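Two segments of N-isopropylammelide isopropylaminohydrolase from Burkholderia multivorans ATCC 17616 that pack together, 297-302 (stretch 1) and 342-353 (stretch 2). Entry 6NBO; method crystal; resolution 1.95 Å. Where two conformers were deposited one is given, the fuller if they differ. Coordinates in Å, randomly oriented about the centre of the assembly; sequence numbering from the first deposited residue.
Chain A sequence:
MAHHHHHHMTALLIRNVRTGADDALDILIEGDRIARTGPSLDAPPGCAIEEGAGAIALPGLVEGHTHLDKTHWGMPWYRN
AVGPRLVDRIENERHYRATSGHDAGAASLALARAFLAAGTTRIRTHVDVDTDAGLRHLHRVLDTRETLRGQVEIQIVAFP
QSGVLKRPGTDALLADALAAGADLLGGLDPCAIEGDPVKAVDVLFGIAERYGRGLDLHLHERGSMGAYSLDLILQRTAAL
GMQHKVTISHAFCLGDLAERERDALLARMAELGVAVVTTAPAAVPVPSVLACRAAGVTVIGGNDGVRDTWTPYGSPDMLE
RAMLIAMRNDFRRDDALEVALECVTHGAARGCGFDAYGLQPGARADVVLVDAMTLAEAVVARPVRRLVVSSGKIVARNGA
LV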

ATOM      1  N   VAL A 297      -1.965  16.068  -5.808  1.00 30.76           N
ATOM      2  CA  VAL A 297      -2.446  14.689  -5.797  1.00 25.26           C
ATOM      3  C   VAL A 297      -1.529  13.871  -4.898  1.00 26.72           C
ATOM      4  O   VAL A 297      -0.311  13.854  -5.091  1.00 25.40           O
ATOM      5  CB  VAL A 297      -2.499  14.102  -7.218  1.00 27.80           C
ATOM      6  CG1 VAL A 297      -2.892  12.613  -7.165  1.00 23.13           C
ATOM      7  CG2 VAL A 297      -3.488  14.865  -8.074  1.00 25.18           C
ATOM      8  N   THR A 298      -2.109  13.193  -3.915  1.00 25.04           N
ATOM      9  CA  THR A 298      -1.326  12.320  -3.049  1.00 26.16           C
ATOM     10  C   THR A 298      -0.850  11.082  -3.800  1.00 28.63           C
ATOM     11  O   THR A 298      -1.617  10.446  -4.528  1.00 26.00           O
ATOM     12  CB  THR A 298      -2.164  11.893  -1.853  1.00 28.76           C
ATOM     13  OG1 THR A 298      -2.553  13.060  -1.129  1.00 27.23           O
ATOM     14  CG2 THR A 298      -1.367  10.952  -0.933  1.00 28.06           C
ATOM     15  N   VAL A 299       0.419  10.722  -3.603  1.00 24.25           N
ATOM     16  CA  VAL A 299       1.019   9.561  -4.258  1.00 23.99           C
ATOM     17  C   VAL A 299       1.266   8.475  -3.215  1.00 25.45           C
ATOM     18  O   VAL A 299       1.917   8.719  -2.191  1.00 23.06           O
ATOM     19  CB  VAL A 299       2.321   9.920  -4.994  1.00 22.82           C
ATOM     20  CG1 VAL A 299       2.912   8.668  -5.651  1.00 23.40           C
ATOM     21  CG2 VAL A 299       2.044  10.974  -6.066  1.00 25.10           C
ATOM     22  N   ILE A 300       0.750   7.277  -3.495  1.00 23.52           N
ATOM     23  CA  ILE A 300       0.899   6.082  -2.665  1.00 21.89           C
ATOM     24  C   ILE A 300       1.882   5.143  -3.354  1.00 24.29           C
ATOM     25  O   ILE A 300       1.706   4.815  -4.532  1.00 22.98           O
ATOM     26  CB  ILE A 300      -0.461   5.378  -2.475  1.00 19.96           C
ATOM     27  CG1 ILE A 300      -1.512   6.334  -1.888  1.00 18.74           C
ATOM     28  CG2 ILE A 300      -0.296   4.119  -1.605  1.00 20.23           C
ATOM     29  CD1 ILE A 300      -2.941   5.818  -2.038  1.00 21.17           C
ATOM     30  N   GLY A 301       2.901   4.693  -2.632  1.00 22.50           N
ATOM     31  CA  GLY A 301       3.822   3.709  -3.180  1.00 20.25           C
ATOM     32  C   GLY A 301       3.365   2.286  -2.881  1.00 23.60           C
ATOM     33  O   GLY A 301       2.720   2.023  -1.873  1.00 24.09           O
ATOM     34  N   GLY A 302       3.689   1.361  -3.783  1.00 22.68           N
ATOM     35  CA  GLY A 302       3.382  -0.039  -3.535  1.00 22.31           C
ATOM     36  C   GLY A 302       4.306  -0.960  -4.305  1.00 25.73           C
ATOM     37  O   GLY A 302       4.924  -0.557  -5.292  1.00 23.48           O
ATOM     38  N   GLU A 342       8.281   9.723   1.280  1.00 22.59           N
ATOM     39  CA  GLU A 342       6.918  10.104   1.635  1.00 23.85           C
ATOM     40  C   GLU A 342       5.875   9.165   1.018  1.00 26.74           C
ATOM     41  O   GLU A 342       4.823   8.925   1.624  1.00 22.76           O
ATOM     42  CB  GLU A 342       6.666  11.556   1.206  1.00 26.10           C
ATOM     43  CG  GLU A 342       5.329  12.098   1.664  1.00 39.98           C
ATOM     44  CD  GLU A 342       5.085  13.552   1.265  1.00 52.81           C
ATOM     45  OE1 GLU A 342       5.704  14.034   0.287  1.00 50.47           O
ATOM     46  OE2 GLU A 342       4.253  14.204   1.934  1.00 57.93           O
ATOM     47  N   CYS A 343       6.148   8.616  -0.174  1.00 21.96           N
ATOM     48  CA  CYS A 343       5.221   7.689  -0.824  1.00 19.06           C
ATOM     49  C   CYS A 343       5.020   6.381  -0.059  1.00 23.67           C
ATOM     50  O   CYS A 343       4.038   5.676  -0.326  1.00 24.26           O
ATOM     51  CB  CYS A 343       5.711   7.346  -2.238  1.00 21.57           C
ATOM     52  SG  CYS A 343       5.739   8.776  -3.345  1.00 27.11           S
ATOM     53  N   VAL A 344       5.940   6.004   0.833  1.00 23.12           N
ATOM     54  CA  VAL A 344       5.766   4.799   1.639  1.00 23.44           C
ATOM     55  C   VAL A 344       5.652   5.118   3.124  1.00 23.45           C
ATOM     56  O   VAL A 344       5.733   4.210   3.961  1.00 18.95           O
ATOM     57  CB  VAL A 344       6.886   3.766   1.382  1.00 22.92           C
ATOM     58  CG1 VAL A 344       7.012   3.470  -0.109  1.00 19.53           C
ATOM     59  CG2 VAL A 344       8.237   4.217   1.976  1.00 19.95           C
ATOM     60  N   THR A 345       5.452   6.395   3.471  1.00 22.46           N
ATOM     61  CA  THR A 345       5.181   6.788   4.849  1.00 23.63           C
ATOM     62  C   THR A 345       3.964   7.718   4.899  1.00 23.73           C
ATOM     63  O   THR A 345       2.834   7.259   4.703  1.00 22.13           O
ATOM     64  CB  THR A 345       6.421   7.428   5.500  1.00 22.02           C
ATOM     65  OG1 THR A 345       6.953   8.467   4.662  1.00 22.11           O
ATOM     66  CG2 THR A 345       7.527   6.364   5.730  1.00 20.40           C
ATOM     67  N   HIS A 346       4.164   9.012   5.181  1.00 23.26           N
ATOM     68  CA  HIS A 346       3.027   9.900   5.441  1.00 25.67           C
ATOM     69  C   HIS A 346       2.095  10.014   4.239  1.00 27.13           C
ATOM     70  O   HIS A 346       0.869  10.105   4.404  1.00 24.47           O
ATOM     71  CB  HIS A 346       3.520  11.290   5.848  1.00 24.20           C
ATOM     72  CG  HIS A 346       4.383  11.280   7.063  1.00 29.14           C
ATOM     73  ND1 HIS A 346       5.727  10.985   7.014  1.00 34.25           N
ATOM     74  CD2 HIS A 346       4.092  11.506   8.367  1.00 28.14           C
ATOM     75  CE1 HIS A 346       6.232  11.036   8.234  1.00 31.36           C
ATOM     76  NE2 HIS A 346       5.262  11.358   9.072  1.00 27.41           N
ATOM     77  N   GLY A 347       2.651  10.058   3.026  1.00 26.89           N
ATOM     78  CA  GLY A 347       1.808  10.174   1.841  1.00 23.88           C
ATOM     79  C   GLY A 347       0.970   8.930   1.606  1.00 21.87           C
ATOM     80  O   GLY A 347      -0.225   9.021   1.311  1.00 21.34           O
ATOM     81  N   ALA A 348       1.580   7.750   1.746  1.00 20.24           N
ATOM     82  CA  ALA A 348       0.819   6.507   1.633  1.00 22.53           C
ATOM     83  C   ALA A 348      -0.271   6.429   2.694  1.00 26.46           C
ATOM     84  O   ALA A 348      -1.395   5.990   2.415  1.00 21.49           O
ATOM     85  CB  ALA A 348       1.754   5.301   1.767  1.00 21.92           C
ATOM     86  N   ALA A 349       0.049   6.820   3.930  1.00 24.13           N
ATOM     87  CA  ALA A 349      -0.957   6.758   4.983  1.00 20.38           C
ATOM     88  C   ALA A 349      -2.103   7.721   4.693  1.00 22.74           C
ATOM     89  O   ALA A 349      -3.279   7.360   4.829  1.00 26.03           O
ATOM     90  CB  ALA A 349      -0.317   7.054   6.347  1.00 24.69           C
ATOM     91  N   ARG A 350      -1.781   8.959   4.304  1.00 25.62           N
ATOM     92  CA  ARG A 350      -2.810   9.924   3.927  0.53 28.80           C
ATOM     93  C   ARG A 350      -3.647   9.393   2.765  1.00 24.84           C
ATOM     94  O   ARG A 350      -4.884   9.404   2.807  1.00 22.75           O
ATOM     95  CB  ARG A 350      -2.143  11.252   3.550  0.53 27.80           C
ATOM     96  CG  ARG A 350      -3.011  12.489   3.634  0.53 36.82           C
ATOM     97  CD  ARG A 350      -2.246  13.727   3.125  0.53 40.72           C
ATOM     98  NE  ARG A 350      -0.836  13.724   3.531  0.53 45.66           N
ATOM     99  CZ  ARG A 350       0.193  13.667   2.687  0.53 44.47           C
ATOM    100  NH1 ARG A 350       1.437  13.664   3.159  0.53 44.48           N
ATOM    101  NH2 ARG A 350      -0.015  13.630   1.372  0.53 38.66           N
ATOM    102  N   GLY A 351      -2.979   8.917   1.719  1.00 25.50           N
ATOM    103  CA  GLY A 351      -3.699   8.446   0.547  1.00 24.11           C
ATOM    104  C   GLY A 351      -4.619   7.280   0.850  1.00 27.84           C
ATOM    105  O   GLY A 351      -5.725   7.206   0.319  1.00 23.15           O
ATOM    106  N   CYS A 352      -4.176   6.350   1.701  1.00 21.12           N
ATOM    107  CA  CYS A 352      -4.981   5.171   2.013  1.00 21.89           C
ATOM    108  C   CYS A 352      -5.975   5.392   3.142  1.00 26.17           C
ATOM    109  O   CYS A 352      -6.806   4.513   3.394  1.00 23.94           O
ATOM    110  CB  CYS A 352      -4.078   3.986   2.399  1.00 21.09           C
ATOM    111  SG  CYS A 352      -3.063   3.371   1.038  1.00 23.85           S
ATOM    112  N   GLY A 353      -5.902   6.514   3.846  1.00 21.85           N
ATOM    113  CA  GLY A 353      -6.798   6.699   4.971  1.00 21.83           C
ATOM    114  C   GLY A 353      -6.400   5.900   6.195  1.00 26.27           C
ATOM    115  O   GLY A 353      -7.267   5.506   6.978  1.00 31.08           O
TER
HETATM  116  O   HOH W   1       1.623  12.812  -1.172  1.00 50.40           O

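This is a close, mostly apolar strand-on-helix packing, pinned by one direct hydrogen bond and helped by glycines at tight points, where a CB would crowd the partner stretch. The strand 299-301 crosses the helix 346-352 at 110° between their N-to-C directions, with the axes only 6.6 Å apart at closest approach, and the two stretches together bury 412 Å².

The pin is Gly301 N, which donates to Cys343 O at 2.8 Å, fixing the end of the strand to the turn that precedes the helix. A CB on Gly301 would point toward that turn and sit tightly, 3.1 Å from both Cys343 O and Val344 CG1, so glycine suits the position.

Ile300 supplies the main apolar wedge. Its CA-to-CB bond points sideways, but with chi1 m and chi2 t the end of the side chain comes nearer the helix, placing CD1 3.6 Å from Gly351 C. Its CG2 meets Ala348 CB at 4.1 Å and Cys352 SG at 3.9 Å; small side chains here accommodate the branched one. Gly351 leaves the decisive gap: a CB there would lie 2.5 Å from Ile300 CG1, a clash, and 3.2 Å from Thr298 CG2. Gly347 is constrained from within its own stretch, since a CB would fall 2.8 Å from Glu342 O.

On the neighbouring residue, Val299 CG1 packs against Cys343 SG at 3.6 Å, both buried. Thr298 points toward the helix, its CG2 3.2 Å from Gly347 O, a carbonyl already engaged by Gly351 N at 2.8 Å.

Polar groups finish the margin. Arg350 NH1 forms a salt bridge with Glu342 OE2 at 3.1 Å, while Arg350 NH2 donates to a water at 3.1 Å that also accepts a weak bond from Val299 N at 3.4 Å, linking the stretches indirectly.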